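Side-chain contacts in 43.8 kDa insecticidal crystal protein (Bacillus thuringiensis, PDB 4JP0), which acts with its partner Cry34Ab1 as one component of a binary insecticidal toxin against western corn rootworm larvae: residues 237-242 and 249-254; 257-262 and 267-272; 108-113 and 119-124; 92-97 and 124-129. One frame throughout, in Å; residues are numbered along the deposited sequence.

Interaction 1: 237-242 and 249-254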
# COMPACT_ATOMS: atom_id res chain seq x y z
N ILE A 237 -11.21 13.92 0.28
CA ILE A 237 -11.49 12.76 1.09
C ILE A 237 -10.93 12.96 2.50
O ILE A 237 -9.86 13.53 2.67
CB ILE A 237 -10.86 11.50 0.43
CG1 ILE A 237 -11.43 11.32 -0.97
CG2 ILE A 237 -11.10 10.24 1.29
CD1 ILE A 237 -12.96 11.43 -1.01
N ASP A 238 -11.69 12.54 3.50
CA ASP A 238 -11.21 12.53 4.87
C ASP A 238 -10.21 11.37 5.01
O ASP A 238 -10.56 10.21 4.80
CB ASP A 238 -12.39 12.28 5.78
CG ASP A 238 -11.98 12.16 7.21
OD1 ASP A 238 -10.77 12.16 7.51
OD2 ASP A 238 -12.82 12.05 8.10
N GLN A 239 -8.95 11.68 5.33
CA GLN A 239 -7.93 10.62 5.37
C GLN A 239 -8.04 9.80 6.65
O GLN A 239 -7.68 8.63 6.68
CB GLN A 239 -6.50 11.16 5.21
CG GLN A 239 -6.19 11.93 3.90
CD GLN A 239 -4.72 11.87 3.48
OE1 GLN A 239 -4.06 10.83 3.62
NE2 GLN A 239 -4.20 12.98 2.94
N LYS A 240 -8.51 10.45 7.71
CA LYS A 240 -8.69 9.79 9.00
C LYS A 240 -9.59 8.57 8.88
O LYS A 240 -9.25 7.48 9.37
CB LYS A 240 -9.32 10.77 10.00
CG LYS A 240 -8.34 11.45 10.95
CD LYS A 240 -9.01 12.66 11.57
CE LYS A 240 -8.75 12.77 13.04
NZ LYS A 240 -9.79 13.67 13.64
N THR A 241 -10.74 8.72 8.23
CA THR A 241 -11.68 7.60 8.16
C THR A 241 -11.48 6.65 6.98
O THR A 241 -12.21 5.66 6.85
CB THR A 241 -13.13 8.11 8.20
OG1 THR A 241 -13.38 8.93 7.04
CG2 THR A 241 -13.33 9.06 9.37
N THR A 242 -10.52 6.92 6.15
CA THR A 242 -10.26 6.08 5.00
C THR A 242 -8.95 5.33 5.04
O THR A 242 -8.93 4.25 5.51
CB THR A 242 -10.34 6.84 3.70
OG1 THR A 242 -9.45 7.93 3.70
CG2 THR A 242 -11.65 7.31 3.50
N PHE A 249 -1.52 4.64 7.18
CA PHE A 249 -0.67 5.64 6.52
C PHE A 249 -1.53 6.74 5.91
O PHE A 249 -2.73 6.56 5.72
CB PHE A 249 0.40 5.07 5.56
CG PHE A 249 -0.13 4.54 4.26
CD1 PHE A 249 -0.19 5.35 3.14
CD2 PHE A 249 -0.42 3.19 4.13
CE1 PHE A 249 -0.61 4.85 1.94
CE2 PHE A 249 -0.87 2.68 2.94
CZ PHE A 249 -0.95 3.49 1.83
N GLN A 250 -0.89 7.88 5.65
CA GLN A 250 -1.55 9.03 5.03
C GLN A 250 -0.77 9.53 3.83
O GLN A 250 0.42 9.21 3.68
CB GLN A 250 -1.71 10.19 6.02
CG GLN A 250 -0.39 10.77 6.52
CD GLN A 250 -0.56 11.71 7.71
OE1 GLN A 250 -1.29 11.39 8.65
NE2 GLN A 250 0.12 12.85 7.69
N ILE A 251 -1.43 10.33 2.99
CA ILE A 251 -0.76 10.93 1.86
C ILE A 251 -0.52 12.37 2.25
O ILE A 251 -1.45 13.07 2.64
CB ILE A 251 -1.58 10.88 0.59
CG1 ILE A 251 -1.98 9.44 0.24
CG2 ILE A 251 -0.74 11.44 -0.52
CD1 ILE A 251 -0.82 8.51 0.15
N ASN A 252 0.73 12.79 2.18
CA ASN A 252 1.08 14.18 2.53
C ASN A 252 1.03 15.12 1.33
O ASN A 252 0.78 14.69 0.19
CB ASN A 252 2.45 14.23 3.19
CG ASN A 252 2.38 13.87 4.64
OD1 ASN A 252 1.31 13.56 5.16
ND2 ASN A 252 3.54 13.90 5.31
N ILE A 253 1.28 16.40 1.57
CA ILE A 253 1.09 17.42 0.53
C ILE A 253 1.96 17.19 -0.73
O ILE A 253 1.69 17.68 -1.85
CB ILE A 253 1.30 18.83 1.18
CG1 ILE A 253 0.88 19.96 0.25
CG2 ILE A 253 2.74 19.00 1.66
CD1 ILE A 253 0.71 21.29 0.97
N ASP A 254 3.02 16.47 -0.46
CA ASP A 254 4.07 15.92 -1.29
C ASP A 254 3.51 14.81 -2.23
O ASP A 254 4.15 14.38 -3.21
CB ASP A 254 4.96 15.21 -0.19
CG ASP A 254 6.27 14.64 -0.71
OD1 ASP A 254 6.25 13.75 -1.62
OD2 ASP A 254 7.37 14.97 -0.25
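Gln239 places CG next to its own backbone N and anti to the carbonyl carbon (chi1 -59°), and from there the chain runs extended, so that its amide arrives at the main chain of Ile251 in strand 249-251. The residue sits at the turn that leads into helix 240-247 of the insecticidal crystal toxin (P42) region, and the motif is a side-chain amide docked on a strand: both ends of the amide pair with the N-H and C=O of a single residue. Ile251 N donates to Gln239 OE1 over 2.8 Å, almost straight at 173°, and arrives in the plane of the amide carbonyl on one of its lone pairs. In return Gln239 NE2 donates to Ile251 O, also over 2.8 Å, again in the carbonyl plane. Two bonds from one flat group fix its rotation. Since Gln239 is buried, they also satisfy polar atoms that would otherwise be costly to enclose; NE2 has a further acceptor in Met290 O, and the Met290 backbone also hydrogen-bonds with Ile251. On the helix side, Asp238 OD1 accepts a weak capping bond from Lys240 N, bent to 125°, and Thr242 OG1 donates to Asp238 O, so the turn that carries Gln239 is itself braced. Ile333 of strand 327-346 and Ile244 of the helix pack against Gln239. Beside the bonded pair, Gln239 OE1 lies 3.4 Å from Gln250 CA.

Interaction 2: 257-262 and 267-272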
# COMPACT_ATOMS: atom_id res chain seq x y z
N MET A 257 3.89 9.14 0.90
CA MET A 257 3.19 8.53 2.02
C MET A 257 3.94 8.76 3.34
O MET A 257 5.16 8.88 3.35
CB MET A 257 2.96 7.03 1.79
CG MET A 257 4.20 6.27 1.36
SD MET A 257 3.83 4.53 0.98
CE MET A 257 5.48 3.92 0.86
N LYS A 258 3.18 8.80 4.42
CA LYS A 258 3.68 9.03 5.76
C LYS A 258 2.96 8.04 6.68
O LYS A 258 1.75 7.94 6.64
CB LYS A 258 3.44 10.50 6.15
CG LYS A 258 3.31 10.83 7.65
CD LYS A 258 4.54 10.60 8.43
CE LYS A 258 4.43 11.30 9.82
NZ LYS A 258 3.69 10.45 10.84
N PHE A 259 3.70 7.29 7.48
CA PHE A 259 3.08 6.25 8.30
C PHE A 259 2.62 6.72 9.67
O PHE A 259 3.34 7.43 10.37
CB PHE A 259 3.98 5.00 8.35
CG PHE A 259 4.08 4.29 7.02
CD1 PHE A 259 4.98 4.73 6.07
CD2 PHE A 259 3.23 3.23 6.71
CE1 PHE A 259 5.03 4.11 4.81
CE2 PHE A 259 3.28 2.60 5.49
CZ PHE A 259 4.19 3.04 4.53
N ASP A 260 1.40 6.35 10.05
CA ASP A 260 0.84 6.74 11.35
C ASP A 260 0.58 5.55 12.26
O ASP A 260 0.60 4.41 11.81
CB ASP A 260 -0.51 7.40 11.16
CG ASP A 260 -0.44 8.67 10.38
OD1 ASP A 260 0.59 9.38 10.47
OD2 ASP A 260 -1.40 9.05 9.69
N ILE A 261 0.28 5.83 13.53
CA ILE A 261 -0.20 4.79 14.44
C ILE A 261 -1.69 4.98 14.43
O ILE A 261 -2.18 5.98 14.97
CB ILE A 261 0.27 5.02 15.89
CG1 ILE A 261 1.78 5.27 15.94
CG2 ILE A 261 -0.12 3.83 16.77
CD1 ILE A 261 2.33 5.15 17.33
N PRO A 262 -2.42 4.04 13.84
CA PRO A 262 -3.87 4.17 13.65
C PRO A 262 -4.65 4.06 14.94
O PRO A 262 -4.18 3.39 15.85
CB PRO A 262 -4.24 2.97 12.76
CG PRO A 262 -2.95 2.28 12.39
CD PRO A 262 -1.89 2.76 13.33
N GLY A 267 -1.61 -1.36 11.34
CA GLY A 267 -0.93 -0.58 10.30
C GLY A 267 0.03 -1.35 9.39
O GLY A 267 0.17 -2.56 9.49
N THR A 268 0.69 -0.63 8.48
CA THR A 268 1.54 -1.25 7.47
C THR A 268 2.99 -0.78 7.54
O THR A 268 3.73 -0.92 6.55
CB THR A 268 0.97 -0.92 6.08
OG1 THR A 268 0.58 0.46 6.06
CG2 THR A 268 -0.33 -1.68 5.82
N ASP A 269 3.42 -0.25 8.68
CA ASP A 269 4.77 0.27 8.78
C ASP A 269 5.81 -0.75 8.39
O ASP A 269 6.81 -0.42 7.88
CB ASP A 269 5.11 0.82 10.16
CG ASP A 269 6.35 1.67 10.11
OD1 ASP A 269 6.28 2.70 9.45
OD2 ASP A 269 7.38 1.30 10.65
N GLU A 270 5.54 -2.01 8.67
CA GLU A 270 6.52 -3.04 8.43
C GLU A 270 6.57 -3.53 6.99
O GLU A 270 7.36 -4.42 6.69
CB GLU A 270 6.37 -4.22 9.41
CG GLU A 270 6.85 -3.89 10.81
CD GLU A 270 6.29 -4.82 11.87
OE1 GLU A 270 5.34 -5.58 11.60
OE2 GLU A 270 6.77 -4.79 13.00
N ILE A 271 5.72 -2.98 6.12
CA ILE A 271 5.80 -3.33 4.71
C ILE A 271 6.02 -2.07 3.87
O ILE A 271 5.77 -2.07 2.65
CB ILE A 271 4.56 -4.15 4.21
CG1 ILE A 271 3.26 -3.35 4.40
CG2 ILE A 271 4.48 -5.52 4.96
CD1 ILE A 271 2.10 -3.84 3.52
N LYS A 272 6.45 -1.01 4.50
CA LYS A 272 6.66 0.24 3.74
C LYS A 272 7.58 0.14 2.52
O LYS A 272 7.37 0.84 1.52
CB LYS A 272 7.14 1.40 4.65
CG LYS A 272 8.51 1.19 5.23
CD LYS A 272 8.82 2.28 6.28
CE LYS A 272 9.57 1.68 7.47
NZ LYS A 272 10.42 2.76 8.07
O HOH W 1 1.24 1.98 9.84
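Phe259 and Asp269 bring the two backbones to 6.2 Å between their CA atoms, and Pro262 and Gly267 do so again at 6.5 Å, so the chain leaves strand 257-259, turns, and comes back alongside itself. The Phe259 ring lies against 267-272, meeting Thr268, Asp269 and Lys272. Its far end reaches Lys272, whose CB is 3.4 Å from Phe259 CZ, while Thr268 OG1 meets the ring at its edge, close to the ring plane, 3.5 Å from Phe259 CE2. That hydroxyl has its polar partner elsewhere, at Leu247 O. The Asp269 carboxylate stands steeply to the ring, the planes 78° apart, with OD1 3.4 Å from Phe259 CB; CG anti to the backbone N (chi1 -164°) turns it back to the strand. This is a strand-to-helix connection of the insecticidal crystal toxin (P42) region: 267-272 passes through a short 3-10 turn into helix 272-279, with Ile271 at the N-cap position. Leu275 of that helix touches Met257, Phe259 and Thr268. A water links the arms, donating to Asp260 O and accepting from Thr268 N at 3.0 Å. Nearer the turn, Pro262 CG rests 4.0 Å from Gly267 N.

Interaction 3: 108-113 and 119-124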
# COMPACT_ATOMS: atom_id res chain seq x y z
N LYS A 108 17.30 -13.47 20.28
CA LYS A 108 17.19 -14.78 20.95
C LYS A 108 16.39 -15.74 20.07
O LYS A 108 15.71 -15.30 19.14
CB LYS A 108 16.52 -14.65 22.32
CG LYS A 108 17.33 -13.70 23.23
CD LYS A 108 16.85 -13.66 24.68
CE LYS A 108 17.17 -12.32 25.35
NZ LYS A 108 16.87 -12.33 26.81
N VAL A 109 16.43 -17.03 20.39
CA VAL A 109 15.80 -18.01 19.52
C VAL A 109 14.85 -18.88 20.32
O VAL A 109 15.04 -19.09 21.52
CB VAL A 109 16.84 -18.89 18.76
CG1 VAL A 109 17.83 -18.04 17.90
CG2 VAL A 109 17.66 -19.80 19.75
N LEU A 110 13.83 -19.39 19.63
CA LEU A 110 12.81 -20.24 20.24
C LEU A 110 13.47 -21.52 20.76
O LEU A 110 14.16 -22.23 20.01
CB LEU A 110 11.81 -20.63 19.16
CG LEU A 110 10.39 -20.92 19.57
CD1 LEU A 110 9.82 -19.59 20.13
CD2 LEU A 110 9.55 -21.47 18.37
N THR A 111 13.22 -21.82 22.03
CA THR A 111 13.84 -22.96 22.70
C THR A 111 12.84 -23.77 23.56
O THR A 111 12.14 -23.21 24.42
CB THR A 111 14.91 -22.40 23.61
OG1 THR A 111 15.82 -21.60 22.82
CG2 THR A 111 15.77 -23.48 24.19
N ALA A 112 12.76 -25.08 23.35
CA ALA A 112 11.91 -25.91 24.18
C ALA A 112 12.58 -26.22 25.49
O ALA A 112 13.76 -26.59 25.53
CB ALA A 112 11.56 -27.24 23.46
N GLY A 113 11.83 -26.06 26.58
CA GLY A 113 12.30 -26.44 27.93
C GLY A 113 12.41 -27.95 28.01
O GLY A 113 11.77 -28.66 27.23
N GLY A 119 7.33 -29.02 27.90
CA GLY A 119 6.05 -28.39 27.64
C GLY A 119 6.18 -26.88 27.54
O GLY A 119 5.30 -26.24 26.99
N LEU A 120 7.25 -26.31 28.09
CA LEU A 120 7.43 -24.86 28.04
C LEU A 120 8.20 -24.43 26.79
O LEU A 120 8.97 -25.19 26.25
CB LEU A 120 8.21 -24.36 29.28
CG LEU A 120 7.57 -24.60 30.65
CD1 LEU A 120 8.31 -23.74 31.68
CD2 LEU A 120 6.10 -24.29 30.65
N ILE A 121 7.93 -23.21 26.30
CA ILE A 121 8.73 -22.68 25.19
C ILE A 121 9.17 -21.26 25.60
O ILE A 121 8.40 -20.50 26.17
CB ILE A 121 7.99 -22.75 23.84
CG1 ILE A 121 8.84 -22.23 22.66
CG2 ILE A 121 6.72 -21.93 23.86
CD1 ILE A 121 8.07 -22.51 21.32
N ARG A 122 10.44 -20.96 25.39
CA ARG A 122 11.02 -19.68 25.81
C ARG A 122 11.98 -19.18 24.74
O ARG A 122 12.31 -19.91 23.82
CB ARG A 122 11.86 -19.96 27.06
CG ARG A 122 11.05 -20.34 28.34
CD ARG A 122 10.14 -19.19 28.82
NE ARG A 122 9.40 -19.46 30.07
CZ ARG A 122 8.17 -19.93 30.13
NH1 ARG A 122 7.51 -20.24 29.02
NH2 ARG A 122 7.58 -20.07 31.32
N LEU A 123 12.42 -17.92 24.85
CA LEU A 123 13.44 -17.41 23.97
C LEU A 123 14.70 -17.46 24.80
O LEU A 123 14.68 -17.09 25.99
CB LEU A 123 13.18 -15.94 23.61
CG LEU A 123 12.03 -15.76 22.61
CD1 LEU A 123 11.85 -14.28 22.43
CD2 LEU A 123 12.45 -16.38 21.28
N THR A 124 15.78 -17.96 24.21
CA THR A 124 17.08 -17.85 24.86
C THR A 124 18.21 -17.75 23.83
O THR A 124 17.96 -17.74 22.62
CB THR A 124 17.32 -18.94 25.88
OG1 THR A 124 18.44 -18.56 26.69
CG2 THR A 124 17.74 -20.22 25.19
O HOH W 2 9.36 -28.10 26.13
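Val109 and Thr124 open an antiparallel beta hairpin in the ricin B-type lectin region, a beta-trefoil by family, exchanging bonds in both directions: Val109 N to Thr124 O at 2.8 Å, and Thr124 N to Val109 O. Thr111 and Arg122 form the next hydrogen-bonded pair, in which Thr111 N lies nearly on the extension of the Arg122 C=O bond, though its N-H is bent (149°), and Arg122 N returns a bond to Thr111 O. Gly113 N to Leu120 O, 3.0 Å, closes the ladder. Some acceptors carry a second load. Val109 O also takes Thr111 OG1 at 2.9 Å, the hydroxyl and Thr124 N approaching from opposite faces of the carbonyl plane; Gln133 NE2 bonds to the same hydroxyl. Leu120 O accepts from a water that also donates to Gly113 O and receives Gly119 N at 2.8 Å, bridging residues just beyond the two strands. Arg122 bends at chi2 (-64°), folding its guanidinium back so that NH1 donates to Ile121 O. On the face shared by Leu110 and Ile121 the packing is tight: Ile121 CD1 lies 3.3 Å from Leu110 CG, brought there by an extended Ile121 chain. On the other face, Thr124 CG2 sits against Thr111 OG1. Leu110 and Leu123 also meet Trp70 and Val72 of strand 69-73, respectively; Ile121 and Ala112 touch Leu32 of strand 31-33, and Val109 lies on Val101 of strand 99-104.

Interaction 4: 92-97 and 124-129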
# COMPACT_ATOMS: atom_id res chain seq x y z
N GLN A 92 12.58 -14.08 12.39
CA GLN A 92 13.37 -14.60 11.29
C GLN A 92 13.25 -16.09 11.38
O GLN A 92 13.22 -16.63 12.49
CB GLN A 92 14.85 -14.20 11.41
CG GLN A 92 15.11 -12.76 11.08
CD GLN A 92 16.57 -12.39 11.27
OE1 GLN A 92 16.87 -11.47 12.02
NE2 GLN A 92 17.48 -13.13 10.61
N ILE A 93 13.12 -16.78 10.24
CA ILE A 93 13.06 -18.25 10.25
C ILE A 93 14.20 -18.71 9.38
O ILE A 93 14.22 -18.45 8.18
CB ILE A 93 11.70 -18.71 9.73
CG1 ILE A 93 10.61 -18.15 10.64
CG2 ILE A 93 11.59 -20.21 9.73
CD1 ILE A 93 9.21 -18.56 10.19
N LYS A 94 15.18 -19.36 9.99
CA LYS A 94 16.45 -19.63 9.35
C LYS A 94 16.62 -21.12 9.14
O LYS A 94 16.60 -21.87 10.09
CB LYS A 94 17.57 -19.15 10.31
CG LYS A 94 17.39 -17.73 10.88
CD LYS A 94 18.66 -17.20 11.62
CE LYS A 94 18.96 -18.01 12.92
NZ LYS A 94 20.31 -17.69 13.56
N ALA A 95 16.78 -21.53 7.88
CA ALA A 95 17.05 -22.94 7.58
C ALA A 95 18.32 -23.41 8.28
O ALA A 95 19.36 -22.72 8.25
CB ALA A 95 17.18 -23.14 6.08
N ASN A 96 18.25 -24.59 8.91
CA ASN A 96 19.42 -25.15 9.60
C ASN A 96 19.35 -26.65 9.41
O ASN A 96 18.73 -27.36 10.20
CB ASN A 96 19.42 -24.79 11.09
CG ASN A 96 20.75 -25.06 11.77
OD1 ASN A 96 21.82 -24.87 11.17
ND2 ASN A 96 20.70 -25.46 13.03
N GLY A 97 19.96 -27.11 8.33
CA GLY A 97 19.87 -28.50 7.96
C GLY A 97 18.43 -28.81 7.61
O GLY A 97 17.79 -28.12 6.82
N THR A 124 15.78 -17.96 24.21
CA THR A 124 17.08 -17.85 24.86
C THR A 124 18.21 -17.75 23.83
O THR A 124 17.96 -17.74 22.62
CB THR A 124 17.32 -18.94 25.88
OG1 THR A 124 18.44 -18.56 26.69
CG2 THR A 124 17.74 -20.22 25.19
N ASP A 125 19.43 -17.60 24.30
CA ASP A 125 20.53 -17.39 23.38
C ASP A 125 20.81 -18.63 22.55
O ASP A 125 20.73 -19.75 23.06
CB ASP A 125 21.74 -16.97 24.19
CG ASP A 125 21.37 -15.97 25.24
OD1 ASP A 125 21.15 -14.79 24.89
OD2 ASP A 125 21.21 -16.28 26.44
N GLU A 126 21.13 -18.44 21.28
CA GLU A 126 21.38 -19.57 20.40
C GLU A 126 22.68 -20.30 20.78
O GLU A 126 23.73 -19.66 21.06
CB GLU A 126 21.44 -19.13 18.94
CG GLU A 126 21.53 -20.34 18.02
CD GLU A 126 21.40 -20.03 16.54
OE1 GLU A 126 21.16 -18.86 16.16
OE2 GLU A 126 21.53 -20.98 15.75
N SER A 127 22.61 -21.62 20.85
CA SER A 127 23.81 -22.37 21.17
C SER A 127 24.27 -23.16 19.93
O SER A 127 23.55 -23.26 18.94
CB SER A 127 23.63 -23.27 22.39
OG SER A 127 22.63 -24.20 22.16
N SER A 128 25.46 -23.74 19.99
CA SER A 128 26.07 -24.34 18.84
C SER A 128 25.27 -25.42 18.22
O SER A 128 24.98 -25.34 17.06
CB SER A 128 27.45 -24.88 19.16
OG SER A 128 28.25 -23.82 19.56
N ASN A 129 24.93 -26.39 19.12
CA ASN A 129 23.92 -27.21 18.49
C ASN A 129 22.91 -27.92 19.35
O ASN A 129 23.13 -29.01 19.85
CB ASN A 129 24.39 -28.10 17.40
CG ASN A 129 23.25 -28.79 16.73
OD1 ASN A 129 22.17 -28.90 17.30
ND2 ASN A 129 23.45 -29.21 15.50
O HOH W 3 21.35 -20.72 13.14
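Lys94 and Glu126 reach for each other from opposite directions, from backbones well apart, their CA atoms 12.1 Å from each other, and meet in a salt bridge with NZ 3.0 Å from OE1. The tight part of the contact is confined to these chain ends. Glu126 stretches out fully, CG anti to its backbone N (chi1 -173°), and presents the syn lone pair of OE1, the one on the side of its other oxygen; Lys94 bends at chi3 (-67°) to bring its ammonium there. The looser side is water-mediated: a water donates to Glu126 OE2 at 2.6 Å and accepts from Lys94 NZ in a weak bond of 3.2 Å, so the carboxylate is engaged through both oxygens, one directly and one by solvent. Only 83 Å² is buried between the segments, as expected for a surface ion pair with Glu126 exposed. Lys94 NZ is also bonded to Gln103 OE1, which anchors the ammonium on its own hairpin. Both segments belong to the ricin B-type lectin region, and the bridge joins a strand to an irregular loop. Strand 91-96 pairs with strand 99-104, while the loop after strand 121-124 leads on to strand 135-142, with Glu126 resting on Val109 of strand 109-112 and on Gln133.

From the N terminus, interaction 4 opens first, on strand 91-96, and closes beyond residue 124; within the loop it spans lies the short hairpin of interaction 3. The two share Thr124 and touch where Val109 meets Glu126, so the loop that follows the hairpin is the part tied to strand 91-96. Interactions 1 and 2 follow in series in the insecticidal crystal toxin (P42) region. The first closes over helix 240-247, the second a short turn before helix 272-279, and they meet through neighbouring strands 249-251 and 257-259. Centres of interactions 2 and 4 are about 30 Å apart, with no touch between the two pairs.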